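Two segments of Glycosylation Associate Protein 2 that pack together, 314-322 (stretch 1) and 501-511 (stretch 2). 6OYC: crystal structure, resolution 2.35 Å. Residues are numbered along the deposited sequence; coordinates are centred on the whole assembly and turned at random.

Stretch 1 314-322: WMMKSMKTP
Stretch 2 (501-511) WFTSQYRRMLS

The two stretches belong to one chain, and touching residues lie at least 184 positions apart in sequence. Stretch 2 is helical throughout, from Trp501 to Ser511, and belongs to a longer helix. Stretch 1 begins in a helix that started earlier in the chain and is helical from Trp314 to about Ser318; Lys320, at phi/psi 51/26°, is the first residue to leave helical geometry, and Thr321 (-114/156°) and Pro322 (-62/140°) continue in extended conformation. The helix axes run in nearly the same direction, with a signed crossing angle of -22° and a closest approach of 11.6 Å. Register is set by Met315 CA to Thr503 CA at 8.0 Å and Met319 CA to Arg507 CA at 7.3 Å, a step of four residues on each side.

Backbone bonding defines each partner separately. In stretch 2, i to i+4 bonds recur, for example Gln505 N to Trp501 O at 2.7 Å, Tyr506 N to Phe502 O at 3.1 Å and Leu510 N to Tyr506 O at 2.9 Å. In stretch 1, Ser318 N reaches Trp314 O at 3.1 Å, while Lys320 N takes the shorter i to i+3 span to Lys317 O at 3.3 Å. With chi1 p, Ser318 OG turns back to donate to Met315 O at 2.6 Å.

Sulfur and aromatic contacts dominate the interface, which buries 422 Å² summed over both sides. Met315 (t, t, p) points toward stretch 2 and places CE 3.4 Å from Phe502 CE2; its SD lies 4.8 Å from the Phe502 ring centroid, 68° off the normal. Phe502 has chi1 t and chi2 90°. The Tyr506 ring, with chi1 -109° and chi2 -71°, receives two methionines obliquely. Met316 (m, m, m) starts sideways but curls inward, bringing SD to 5.1 Å from the ring centroid and CE to 3.7 Å from Tyr506 OH, a hydroxyl hydrogen-bonded elsewhere in the structure. Met319 contributes the largest covered area, 104 Å². Its chi angles of -46°, -94° and 167° carry Met319 SD to 4.7 Å from the Tyr506 ring centroid and 3.7 Å from Tyr506 CB, with Met319 CE 3.7 Å from Thr503 OG1. The flexible, polarizable thioethers fit well against these rings.

Leu510 packs at the C-terminal side. Leu510 (m, t) points toward stretch 1 and sets CD1 4.0 Å from Met319 CB, while its CD2 makes a loose contact, 4.4 Å from Thr321 OG1, whose residue has chi1 t.

The polar contacts are close but not hydrogen bonds. Arg507, with chi angles of -100°, -55°, -169° and -171°, extends its guanidinium to the backbone carbonyls of Ser318 and Met319. Arg507 NH2 lies 3.5 Å from Ser318 O, and Arg507 NH1 is 4.1 Å from Met319 O, which sits over one face of the group. Positive charge near carbonyl oxygens is electrostatically favorable, but no hydrogen bond crosses between the stretches, so their direct contact rests chiefly on side-chain packing.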

# COMPACT_ATOMS: atom_id res chain seq x y z
N TRP B 314 2.44 -6.58 11.17
CA TRP B 314 2.37 -7.22 12.47
C TRP B 314 3.32 -6.57 13.47
O TRP B 314 3.00 -6.46 14.65
CB TRP B 314 2.65 -8.71 12.32
CG TRP B 314 1.56 -9.39 11.59
CD1 TRP B 314 1.62 -9.96 10.34
CD2 TRP B 314 0.22 -9.58 12.05
NE1 TRP B 314 0.39 -10.49 10.00
CE2 TRP B 314 -0.48 -10.27 11.03
CE3 TRP B 314 -0.47 -9.22 13.22
CZ2 TRP B 314 -1.83 -10.62 11.15
CZ3 TRP B 314 -1.80 -9.58 13.34
CH2 TRP B 314 -2.47 -10.27 12.31
N MET B 315 4.48 -6.10 13.01
CA MET B 315 5.41 -5.43 13.91
C MET B 315 4.79 -4.17 14.48
O MET B 315 4.93 -3.89 15.68
CB MET B 315 6.70 -5.11 13.17
CG MET B 315 7.65 -4.22 13.96
SD MET B 315 9.07 -3.79 12.94
CE MET B 315 8.38 -2.53 11.88
N MET B 316 4.11 -3.38 13.64
CA MET B 316 3.52 -2.14 14.12
C MET B 316 2.24 -2.38 14.90
O MET B 316 1.87 -1.58 15.76
CB MET B 316 3.25 -1.19 12.95
CG MET B 316 4.49 -0.84 12.16
SD MET B 316 5.81 -0.16 13.20
CE MET B 316 5.19 1.50 13.45
N LYS B 317 1.54 -3.49 14.61
CA LYS B 317 0.37 -3.82 15.41
C LYS B 317 0.76 -4.20 16.83
O LYS B 317 0.00 -3.95 17.78
CB LYS B 317 -0.41 -4.95 14.75
CG LYS B 317 -1.90 -4.95 15.07
CD LYS B 317 -2.70 -5.74 14.02
CE LYS B 317 -4.02 -6.29 14.58
NZ LYS B 317 -4.95 -5.31 15.20
N SER B 318 1.95 -4.78 17.01
CA SER B 318 2.37 -5.25 18.32
C SER B 318 2.71 -4.11 19.27
O SER B 318 2.70 -4.31 20.49
CB SER B 318 3.56 -6.20 18.18
OG SER B 318 4.68 -5.51 17.67
N MET B 319 2.99 -2.92 18.75
CA MET B 319 3.30 -1.77 19.59
C MET B 319 2.07 -1.17 20.26
O MET B 319 2.23 -0.22 21.04
CB MET B 319 3.98 -0.69 18.75
CG MET B 319 5.08 -1.23 17.86
SD MET B 319 6.68 -1.11 18.66
CE MET B 319 7.70 -2.16 17.61
N LYS B 320 0.87 -1.67 19.95
CA LYS B 320 -0.37 -1.22 20.59
C LYS B 320 -0.50 0.30 20.55
O LYS B 320 -1.18 0.92 21.38
CB LYS B 320 -0.48 -1.76 22.02
CG LYS B 320 -0.35 -3.29 22.10
CD LYS B 320 -1.61 -4.00 21.57
CE LYS B 320 -1.89 -5.32 22.30
NZ LYS B 320 -3.32 -5.44 22.78
N THR B 321 0.13 0.92 19.57
CA THR B 321 0.07 2.35 19.33
C THR B 321 -0.63 2.62 18.00
O THR B 321 -0.70 1.74 17.14
CB THR B 321 1.50 2.92 19.32
OG1 THR B 321 1.47 4.35 19.32
CG2 THR B 321 2.26 2.43 18.09
N PRO B 322 -1.22 3.80 17.81
CA PRO B 322 -1.76 4.14 16.48
C PRO B 322 -0.64 4.14 15.46
O PRO B 322 0.47 4.59 15.75
CB PRO B 322 -2.35 5.54 16.66
CG PRO B 322 -2.53 5.69 18.15
CD PRO B 322 -1.48 4.86 18.80
N TRP B 501 17.06 -4.43 17.44
CA TRP B 501 17.38 -3.05 17.79
C TRP B 501 16.21 -2.13 17.46
O TRP B 501 15.81 -1.30 18.29
CB TRP B 501 18.63 -2.60 17.04
CG TRP B 501 18.91 -1.14 17.24
CD1 TRP B 501 19.62 -0.58 18.26
CD2 TRP B 501 18.47 -0.06 16.41
NE1 TRP B 501 19.65 0.79 18.11
CE2 TRP B 501 18.95 1.14 16.99
CE3 TRP B 501 17.71 0.02 15.24
CZ2 TRP B 501 18.71 2.39 16.43
CZ3 TRP B 501 17.47 1.27 14.68
CH2 TRP B 501 17.97 2.44 15.28
N PHE B 502 15.67 -2.25 16.24
CA PHE B 502 14.57 -1.39 15.80
C PHE B 502 13.37 -1.51 16.73
O PHE B 502 12.81 -0.51 17.18
CB PHE B 502 14.20 -1.75 14.36
CG PHE B 502 13.11 -0.90 13.76
CD1 PHE B 502 13.42 0.27 13.07
CD2 PHE B 502 11.77 -1.28 13.84
CE1 PHE B 502 12.42 1.05 12.49
CE2 PHE B 502 10.77 -0.51 13.26
CZ PHE B 502 11.09 0.66 12.59
N THR B 503 12.96 -2.75 17.03
CA THR B 503 11.82 -2.92 17.91
C THR B 503 12.14 -2.51 19.34
O THR B 503 11.27 -2.00 20.05
CB THR B 503 11.30 -4.36 17.86
OG1 THR B 503 10.28 -4.53 18.85
CG2 THR B 503 12.41 -5.36 18.13
N SER B 504 13.39 -2.73 19.79
CA SER B 504 13.79 -2.30 21.12
C SER B 504 13.80 -0.78 21.22
O SER B 504 13.30 -0.20 22.20
CB SER B 504 15.17 -2.87 21.47
OG SER B 504 15.84 -2.05 22.41
N GLN B 505 14.38 -0.11 20.22
CA GLN B 505 14.37 1.34 20.21
C GLN B 505 12.95 1.89 20.24
O GLN B 505 12.70 2.94 20.85
CB GLN B 505 15.12 1.85 18.98
CG GLN B 505 15.96 3.06 19.25
CD GLN B 505 17.01 2.83 20.32
OE1 GLN B 505 17.50 1.72 20.50
NE2 GLN B 505 17.36 3.89 21.03
N TYR B 506 12.01 1.18 19.62
CA TYR B 506 10.61 1.60 19.67
C TYR B 506 10.03 1.43 21.08
O TYR B 506 9.42 2.35 21.62
CB TYR B 506 9.79 0.81 18.65
CG TYR B 506 9.32 1.61 17.45
CD1 TYR B 506 8.34 2.58 17.58
CD2 TYR B 506 9.86 1.39 16.19
CE1 TYR B 506 7.90 3.32 16.49
CE2 TYR B 506 9.43 2.13 15.08
CZ TYR B 506 8.45 3.08 15.23
OH TYR B 506 8.01 3.82 14.15
N ARG B 507 10.20 0.24 21.67
CA ARG B 507 9.53 -0.05 22.94
C ARG B 507 10.08 0.80 24.06
O ARG B 507 9.32 1.31 24.90
CB ARG B 507 9.65 -1.54 23.28
CG ARG B 507 8.41 -2.37 22.94
CD ARG B 507 7.14 -1.80 23.60
NE ARG B 507 6.02 -2.73 23.51
CZ ARG B 507 4.76 -2.44 23.84
NH1 ARG B 507 4.45 -1.24 24.29
NH2 ARG B 507 3.81 -3.36 23.71
N ARG B 508 11.41 1.00 24.09
CA ARG B 508 12.01 1.85 25.11
C ARG B 508 11.61 3.31 24.93
O ARG B 508 11.60 4.07 25.91
CB ARG B 508 13.53 1.71 25.09
CG ARG B 508 14.24 2.80 24.30
CD ARG B 508 15.71 2.91 24.67
NE ARG B 508 16.24 4.25 24.39
CZ ARG B 508 16.61 5.11 25.32
NH1 ARG B 508 16.51 4.79 26.61
NH2 ARG B 508 17.08 6.31 24.98
N MET B 509 11.27 3.72 23.72
CA MET B 509 10.87 5.11 23.54
C MET B 509 9.39 5.34 23.83
O MET B 509 9.02 6.39 24.36
CB MET B 509 11.20 5.56 22.12
CG MET B 509 11.05 7.05 21.95
SD MET B 509 10.55 7.38 20.28
CE MET B 509 8.80 7.07 20.47
N LEU B 510 8.53 4.38 23.48
CA LEU B 510 7.13 4.47 23.89
C LEU B 510 7.02 4.57 25.41
O LEU B 510 6.13 5.26 25.92
CB LEU B 510 6.35 3.25 23.37
CG LEU B 510 6.22 3.05 21.85
CD1 LEU B 510 5.53 1.74 21.56
CD2 LEU B 510 5.48 4.18 21.17
N SER B 511 7.93 3.93 26.14
CA SER B 511 7.90 4.03 27.60
C SER B 511 8.40 5.38 28.08
O SER B 511 7.74 6.05 28.88
CB SER B 511 8.74 2.91 28.21
OG SER B 511 8.52 2.86 29.61